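3-guanidinopropionase (Pseudomonas aeruginosa, PDB 3NIQ) hydrolyses 3-guanidinopropanoate to beta-alanine and urea as a homohexameric member of the arginase family, with two manganese ions in each subunit. Local coordinates at residues P6-A11 / M68-H73; M24-F29 / V37-V42. All blocks are in the same frame, centred on the assembly; numbering follows the deposited sequence.

Contact 1. Residues P6-A11 / M68-H73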
ATOM      1  N   PRO A   6      -3.522  26.524 -27.734  1.00 29.68           N
ATOM      2  CA  PRO A   6      -4.249  25.626 -26.822  1.00 28.03           C
ATOM      3  C   PRO A   6      -3.971  26.021 -25.371  1.00 27.76           C
ATOM      4  O   PRO A   6      -2.904  26.547 -25.070  1.00 27.26           O
ATOM      5  CB  PRO A   6      -3.646  24.252 -27.129  1.00 27.14           C
ATOM      6  CG  PRO A   6      -3.177  24.377 -28.569  1.00 28.01           C
ATOM      7  CD  PRO A   6      -2.629  25.787 -28.652  1.00 29.26           C
ATOM      8  N   GLN A   7      -4.953  25.829 -24.498  1.00 26.50           N
ATOM      9  CA  GLN A   7      -4.788  26.132 -23.086  1.00 26.92           C
ATOM     10  C   GLN A   7      -5.325  24.932 -22.304  1.00 25.75           C
ATOM     11  O   GLN A   7      -6.248  24.258 -22.770  1.00 26.46           O
ATOM     12  CB  GLN A   7      -5.568  27.404 -22.676  1.00 27.16           C
ATOM     13  CG  GLN A   7      -5.117  28.736 -23.323  1.00 28.45           C
ATOM     14  CD  GLN A   7      -3.767  29.247 -22.831  1.00 28.94           C
ATOM     15  OE1 GLN A   7      -3.382  29.050 -21.684  1.00 31.50           O
ATOM     16  NE2 GLN A   7      -3.048  29.922 -23.709  1.00 29.37           N
ATOM     17  N   PRO A   8      -4.752  24.667 -21.118  1.00 24.85           N
ATOM     18  CA  PRO A   8      -5.248  23.610 -20.236  1.00 25.87           C
ATOM     19  C   PRO A   8      -6.690  23.898 -19.842  1.00 26.77           C
ATOM     20  O   PRO A   8      -7.101  25.053 -19.901  1.00 26.95           O
ATOM     21  CB  PRO A   8      -4.374  23.754 -18.976  1.00 26.00           C
ATOM     22  CG  PRO A   8      -3.173  24.521 -19.405  1.00 26.29           C
ATOM     23  CD  PRO A   8      -3.646  25.431 -20.503  1.00 25.66           C
ATOM     24  N   LEU A   9      -7.436  22.879 -19.416  1.00 27.09           N
ATOM     25  CA  LEU A   9      -8.764  23.111 -18.844  1.00 27.97           C
ATOM     26  C   LEU A   9      -8.675  24.173 -17.740  1.00 29.04           C
ATOM     27  O   LEU A   9      -7.752  24.165 -16.925  1.00 27.71           O
ATOM     28  CB  LEU A   9      -9.375  21.808 -18.305  1.00 27.03           C
ATOM     29  CG  LEU A   9      -9.758  20.697 -19.299  1.00 27.63           C
ATOM     30  CD1 LEU A   9     -10.222  19.400 -18.582  1.00 22.00           C
ATOM     31  CD2 LEU A   9     -10.826  21.169 -20.284  1.00 27.30           C
ATOM     32  N   ASP A  10      -9.620  25.105 -17.729  1.00 30.60           N
ATOM     33  CA  ASP A  10      -9.608  26.169 -16.729  1.00 32.25           C
ATOM     34  C   ASP A  10     -10.018  25.654 -15.332  1.00 32.40           C
ATOM     35  O   ASP A  10     -11.179  25.282 -15.114  1.00 31.46           O
ATOM     36  CB  ASP A  10     -10.523  27.308 -17.177  1.00 33.38           C
ATOM     37  CG  ASP A  10     -10.323  28.583 -16.366  1.00 36.03           C
ATOM     38  OD1 ASP A  10      -9.462  28.628 -15.453  1.00 38.48           O
ATOM     39  OD2 ASP A  10     -11.047  29.552 -16.666  1.00 40.80           O
ATOM     40  N   ALA A  11      -9.053  25.634 -14.408  1.00 32.19           N
ATOM     41  CA  ALA A  11      -9.253  25.075 -13.061  1.00 34.31           C
ATOM     42  C   ALA A  11     -10.200  25.911 -12.201  1.00 35.31           C
ATOM     43  O   ALA A  11     -10.676  25.459 -11.157  1.00 35.61           O
ATOM     44  CB  ALA A  11      -7.922  24.896 -12.351  1.00 33.78           C
ATOM     45  N   MET A  68      -0.580  20.460 -12.208  1.00 21.42           N
ATOM     46  CA  MET A  68       0.257  21.557 -12.699  1.00 22.53           C
ATOM     47  C   MET A  68      -0.592  22.766 -13.062  1.00 23.94           C
ATOM     48  O   MET A  68      -1.715  22.620 -13.569  1.00 23.08           O
ATOM     49  CB  MET A  68       1.067  21.125 -13.909  1.00 20.84           C
ATOM     50  CG  MET A  68       2.079  19.975 -13.639  1.00 23.79           C
ATOM     51  SD  MET A  68       3.333  20.486 -12.459  1.00 26.34           S
ATOM     52  CE  MET A  68       2.745  19.793 -10.905  1.00 23.12           C
ATOM     53  N   ARG A  69      -0.047  23.956 -12.811  1.00 25.28           N
ATOM     54  CA  ARG A  69      -0.761  25.196 -13.105  1.00 26.80           C
ATOM     55  C   ARG A  69      -0.179  25.873 -14.360  1.00 28.49           C
ATOM     56  O   ARG A  69       0.646  25.275 -15.069  1.00 29.85           O
ATOM     57  CB  ARG A  69      -0.789  26.092 -11.851  1.00 27.29           C
ATOM     58  CG  ARG A  69      -1.392  25.347 -10.647  1.00 26.32           C
ATOM     59  CD  ARG A  69      -1.690  26.220  -9.428  1.00 27.22           C
ATOM     60  NE  ARG A  69      -2.077  25.411  -8.258  1.00 25.83           N
ATOM     61  CZ  ARG A  69      -1.201  24.765  -7.482  1.00 28.41           C
ATOM     62  NH1 ARG A  69       0.104  24.841  -7.749  1.00 26.70           N
ATOM     63  NH2 ARG A  69      -1.614  24.058  -6.424  1.00 26.00           N
ATOM     64  N   LYS A  70      -0.604  27.096 -14.654  1.00 28.95           N
ATOM     65  CA  LYS A  70      -0.278  27.706 -15.939  1.00 28.48           C
ATOM     66  C   LYS A  70       1.047  28.457 -15.985  1.00 27.60           C
ATOM     67  O   LYS A  70       1.598  28.683 -17.064  1.00 27.13           O
ATOM     68  CB  LYS A  70      -1.412  28.632 -16.385  1.00 29.81           C
ATOM     69  CG  LYS A  70      -2.708  27.895 -16.744  1.00 33.89           C
ATOM     70  CD  LYS A  70      -3.722  28.783 -17.481  1.00 38.78           C
ATOM     71  CE  LYS A  70      -4.258  29.917 -16.617  1.00 41.60           C
ATOM     72  NZ  LYS A  70      -5.595  30.377 -17.132  1.00 44.20           N
ATOM     73  N   VAL A  71       1.559  28.859 -14.830  1.00 26.94           N
ATOM     74  CA  VAL A  71       2.710  29.756 -14.817  1.00 27.48           C
ATOM     75  C   VAL A  71       3.781  29.316 -13.824  1.00 27.23           C
ATOM     76  O   VAL A  71       3.480  28.977 -12.678  1.00 27.79           O
ATOM     77  CB  VAL A  71       2.281  31.229 -14.537  1.00 28.06           C
ATOM     78  CG1 VAL A  71       3.494  32.150 -14.460  1.00 25.76           C
ATOM     79  CG2 VAL A  71       1.299  31.720 -15.610  1.00 29.77           C
ATOM     80  N   HIS A  72       5.033  29.340 -14.278  1.00 25.46           N
ATOM     81  CA  HIS A  72       6.152  29.005 -13.427  1.00 25.74           C
ATOM     82  C   HIS A  72       6.398  30.103 -12.392  1.00 25.82           C
ATOM     83  O   HIS A  72       6.456  31.280 -12.749  1.00 27.16           O
ATOM     84  CB  HIS A  72       7.403  28.767 -14.280  1.00 24.88           C
ATOM     85  CG  HIS A  72       8.459  28.000 -13.563  1.00 23.40           C
ATOM     86  ND1 HIS A  72       9.167  28.528 -12.506  1.00 21.27           N
ATOM     87  CD2 HIS A  72       8.901  26.731 -13.724  1.00 18.74           C
ATOM     88  CE1 HIS A  72      10.016  27.620 -12.057  1.00 22.68           C
ATOM     89  NE2 HIS A  72       9.867  26.517 -12.772  1.00 20.15           N
ATOM     90  N   HIS A  73       6.560  29.739 -11.116  1.00 25.93           N
ATOM     91  CA  HIS A  73       6.512  30.759 -10.048  1.00 25.38           C
ATOM     92  C   HIS A  73       7.839  31.492  -9.894  1.00 25.77           C
ATOM     93  O   HIS A  73       7.895  32.559  -9.290  1.00 25.49           O
ATOM     94  CB  HIS A  73       5.998  30.205  -8.693  1.00 24.30           C
ATOM     95  CG  HIS A  73       7.041  29.504  -7.870  1.00 23.70           C
ATOM     96  ND1 HIS A  73       7.448  28.212  -8.124  1.00 22.21           N
ATOM     97  CD2 HIS A  73       7.743  29.910  -6.783  1.00 22.32           C
ATOM     98  CE1 HIS A  73       8.366  27.856  -7.244  1.00 23.39           C
ATOM     99  NE2 HIS A  73       8.565  28.868  -6.418  1.00 26.70           N
TER
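K70 reaches across from one loop to another and lays its aliphatic chain beside P8, with K70 CG 4.3 Å from P8 CG at the projecting corner of the proline ring. A methylene further out, K70 CD lies 4.2 Å from Q7 OE1, so the side-chain carbonyl of Q7 comes alongside the lysine and meets carbon, not the ammonium. The lysine chain runs extended through chi2 (-167°) and then bends at chi3 (-66°), which carries its end past the proline toward D10. There K70 NZ stays 4.6 Å from D10 OD1, too far for a salt bridge; the opposite charges would probably attract only weakly at this exposed end.

Around them, Q7 and P8 rest on Y80 of helix 79-82, Q7 NE2 makes a weak hydrogen bond to D81, and L9 is tied through its backbone to R25. D10 OD1 weakly accepts from the backbone N of A12. The 68-73 loop is held from the other side of the interface: R69 forms a salt bridge with E256 of the second subunit, while H73 hydrogen-bonds to E212 of that same neighbour. The arrangement is a surface loop-loop contact, in which the N-terminal segment of an arginase-fold subunit lies against a loop of the hexamer interface.

Contact 2. Residues M24-F29 / V37-V42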
ATOM      1  N   MET A  24      -1.120  17.864 -18.778  1.00 21.50           N
ATOM      2  CA  MET A  24      -1.411  19.240 -18.356  1.00 22.18           C
ATOM      3  C   MET A  24      -2.871  19.628 -18.647  1.00 22.22           C
ATOM      4  O   MET A  24      -3.182  20.806 -18.704  1.00 23.47           O
ATOM      5  CB  MET A  24      -0.454  20.240 -19.032  1.00 22.47           C
ATOM      6  CG  MET A  24       1.036  19.828 -19.037  1.00 23.05           C
ATOM      7  SD  MET A  24       1.710  19.692 -17.386  1.00 25.24           S
ATOM      8  CE  MET A  24       3.408  19.172 -17.761  1.00 22.09           C
ATOM      9  N   ARG A  25      -3.739  18.630 -18.859  1.00 21.94           N
ATOM     10  CA  ARG A  25      -5.151  18.850 -19.251  1.00 23.61           C
ATOM     11  C   ARG A  25      -5.290  19.741 -20.477  1.00 23.80           C
ATOM     12  O   ARG A  25      -6.210  20.564 -20.573  1.00 24.55           O
ATOM     13  CB  ARG A  25      -5.978  19.416 -18.077  1.00 24.42           C
ATOM     14  CG  ARG A  25      -5.911  18.537 -16.805  1.00 26.48           C
ATOM     15  CD  ARG A  25      -7.146  18.697 -15.928  1.00 26.52           C
ATOM     16  NE  ARG A  25      -7.217  20.031 -15.340  1.00 23.36           N
ATOM     17  CZ  ARG A  25      -8.301  20.521 -14.739  1.00 25.95           C
ATOM     18  NH1 ARG A  25      -9.410  19.790 -14.640  1.00 24.12           N
ATOM     19  NH2 ARG A  25      -8.278  21.739 -14.236  1.00 22.76           N
ATOM     20  N   LEU A  26      -4.378  19.562 -21.420  1.00 23.03           N
ATOM     21  CA  LEU A  26      -4.407  20.295 -22.675  1.00 22.94           C
ATOM     22  C   LEU A  26      -5.293  19.538 -23.654  1.00 23.85           C
ATOM     23  O   LEU A  26      -5.674  18.377 -23.380  1.00 23.64           O
ATOM     24  CB  LEU A  26      -2.966  20.435 -23.229  1.00 21.79           C
ATOM     25  CG  LEU A  26      -2.039  21.423 -22.507  1.00 22.94           C
ATOM     26  CD1 LEU A  26      -0.572  21.083 -22.737  1.00 25.39           C
ATOM     27  CD2 LEU A  26      -2.276  22.871 -22.940  1.00 25.06           C
ATOM     28  N   PRO A  27      -5.647  20.175 -24.796  1.00 23.99           N
ATOM     29  CA  PRO A  27      -6.332  19.420 -25.838  1.00 24.12           C
ATOM     30  C   PRO A  27      -5.430  18.342 -26.429  1.00 24.53           C
ATOM     31  O   PRO A  27      -4.184  18.477 -26.405  1.00 24.89           O
ATOM     32  CB  PRO A  27      -6.676  20.498 -26.896  1.00 24.39           C
ATOM     33  CG  PRO A  27      -6.617  21.796 -26.158  1.00 24.85           C
ATOM     34  CD  PRO A  27      -5.473  21.582 -25.186  1.00 24.42           C
ATOM     35  N   ALA A  28      -6.051  17.264 -26.917  1.00 24.72           N
ATOM     36  CA  ALA A  28      -5.333  16.205 -27.611  1.00 24.89           C
ATOM     37  C   ALA A  28      -5.202  16.522 -29.099  1.00 25.63           C
ATOM     38  O   ALA A  28      -6.139  17.059 -29.712  1.00 24.77           O
ATOM     39  CB  ALA A  28      -6.018  14.883 -27.411  1.00 23.76           C
ATOM     40  N   PHE A  29      -4.033  16.203 -29.662  1.00 25.63           N
ATOM     41  CA  PHE A  29      -3.719  16.486 -31.066  1.00 26.35           C
ATOM     42  C   PHE A  29      -3.180  15.238 -31.734  1.00 26.93           C
ATOM     43  O   PHE A  29      -2.547  14.384 -31.088  1.00 27.18           O
ATOM     44  CB  PHE A  29      -2.698  17.635 -31.215  1.00 25.33           C
ATOM     45  CG  PHE A  29      -3.231  18.979 -30.806  1.00 26.16           C
ATOM     46  CD1 PHE A  29      -3.758  19.852 -31.760  1.00 27.08           C
ATOM     47  CD2 PHE A  29      -3.199  19.375 -29.462  1.00 24.05           C
ATOM     48  CE1 PHE A  29      -4.258  21.089 -31.400  1.00 29.45           C
ATOM     49  CE2 PHE A  29      -3.692  20.623 -29.077  1.00 26.83           C
ATOM     50  CZ  PHE A  29      -4.228  21.488 -30.044  1.00 27.46           C
ATOM     51  N   VAL A  37       5.416  22.688 -29.430  1.00 21.28           N
ATOM     52  CA  VAL A  37       5.969  21.717 -28.478  1.00 19.71           C
ATOM     53  C   VAL A  37       4.923  20.605 -28.322  1.00 20.24           C
ATOM     54  O   VAL A  37       3.779  20.865 -27.926  1.00 19.09           O
ATOM     55  CB  VAL A  37       6.301  22.369 -27.110  1.00 19.46           C
ATOM     56  CG1 VAL A  37       6.745  21.322 -26.068  1.00 19.47           C
ATOM     57  CG2 VAL A  37       7.362  23.457 -27.262  1.00 18.10           C
ATOM     58  N   GLY A  38       5.318  19.376 -28.634  1.00 19.63           N
ATOM     59  CA  GLY A  38       4.437  18.205 -28.502  1.00 19.31           C
ATOM     60  C   GLY A  38       4.735  17.393 -27.261  1.00 19.36           C
ATOM     61  O   GLY A  38       5.889  17.036 -27.019  1.00 18.95           O
ATOM     62  N   LEU A  39       3.701  17.117 -26.471  1.00 19.65           N
ATOM     63  CA  LEU A  39       3.825  16.308 -25.268  1.00 20.24           C
ATOM     64  C   LEU A  39       3.449  14.893 -25.621  1.00 18.84           C
ATOM     65  O   LEU A  39       2.331  14.621 -26.046  1.00 18.52           O
ATOM     66  CB  LEU A  39       2.950  16.833 -24.115  1.00 20.58           C
ATOM     67  CG  LEU A  39       2.975  18.342 -23.846  1.00 23.10           C
ATOM     68  CD1 LEU A  39       2.154  18.692 -22.580  1.00 23.21           C
ATOM     69  CD2 LEU A  39       4.394  18.911 -23.746  1.00 18.45           C
ATOM     70  N   ILE A  40       4.420  13.999 -25.502  1.00 17.61           N
ATOM     71  CA  ILE A  40       4.275  12.663 -26.059  1.00 17.22           C
ATOM     72  C   ILE A  40       4.578  11.598 -25.033  1.00 17.10           C
ATOM     73  O   ILE A  40       5.578  11.681 -24.306  1.00 17.62           O
ATOM     74  CB  ILE A  40       5.238  12.460 -27.269  1.00 16.74           C
ATOM     75  CG1 ILE A  40       4.993  13.524 -28.354  1.00 17.15           C
ATOM     76  CG2 ILE A  40       5.048  11.045 -27.865  1.00 16.19           C
ATOM     77  CD1 ILE A  40       6.326  13.928 -29.132  1.00 16.21           C
ATOM     78  N   GLY A  41       3.742  10.569 -24.994  1.00 17.15           N
ATOM     79  CA  GLY A  41       4.029   9.421 -24.166  1.00 17.00           C
ATOM     80  C   GLY A  41       4.724   8.325 -24.959  1.00 17.33           C
ATOM     81  O   GLY A  41       4.393   8.089 -26.119  1.00 18.06           O
ATOM     82  N   VAL A  42       5.699   7.648 -24.345  1.00 16.30           N
ATOM     83  CA  VAL A  42       6.278   6.464 -24.975  1.00 17.28           C
ATOM     84  C   VAL A  42       6.199   5.267 -24.026  1.00 17.77           C
ATOM     85  O   VAL A  42       7.152   4.973 -23.277  1.00 18.13           O
ATOM     86  CB  VAL A  42       7.693   6.693 -25.420  1.00 17.92           C
ATOM     87  CG1 VAL A  42       8.117   5.523 -26.301  1.00 19.93           C
ATOM     88  CG2 VAL A  42       7.809   8.038 -26.163  1.00 19.08           C
TER
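Strand 37-42 belongs to the parallel sheet at the centre of the arginase fold, and the loop 24-29 leading toward it packs on one of its side chains, L39. All of the contact runs through one methyl group: L39 CD1 lies 3.6 Å from L26 CD1 and 3.9 Å from M24 CG. L26 meets it methyl to methyl, whereas M24 offers a methylene from the middle of its chain. Both partners cross L39 at about a right angle, so each meets it over a small patch, and the contact is purely apolar.

M24 CG stands anti to the carbonyl carbon of its own residue (chi1 -45°), which brings it to L39 CD1; the bend at chi2 (-63°) then carries the sulfur away from the leucine. The M24 side chain also touches M303 and F304 of helix 294-317, while L39 touches M303, F23 and V85, and L26 joins it on V85, which closes a buried apolar cluster between the loop, the helix and the sheet.

The loop is fixed by its own polar bonds: S65 OG bonds to the backbone N of M24, T22 OG1 to the carbonyl O of L26, and the backbones of P27 and F29 pair with D87, on strand 85-90, outermost within the chain. M24 and R25 both take left-handed backbone angles. Here the loop 24-29 joins helix 294-317 over L39; helices packed on both faces of a parallel sheet are characteristic of the three-layer alpha/beta/alpha fold of the arginase family.

The two contacts are successive layers on one flank of the subunit, their centres about 13 Å apart. In sequence, both segments of contact 2 fall between the two segments of contact 1. Contact 2 is buried and wholly apolar, joining a loop to a core strand; contact 1 lies at the surface, joins two loops, and mixes aliphatic packing with a distant charge pair. They meet directly: L9 N lies 2.9 Å from R25 O, a probable hydrogen bond, and P6 CG packs 3.4 Å from F29 CZ. The segment 6-11 thus overlays 24-29, which packs on L39 of strand 37-42, while 68-73 links this flank to the second subunit.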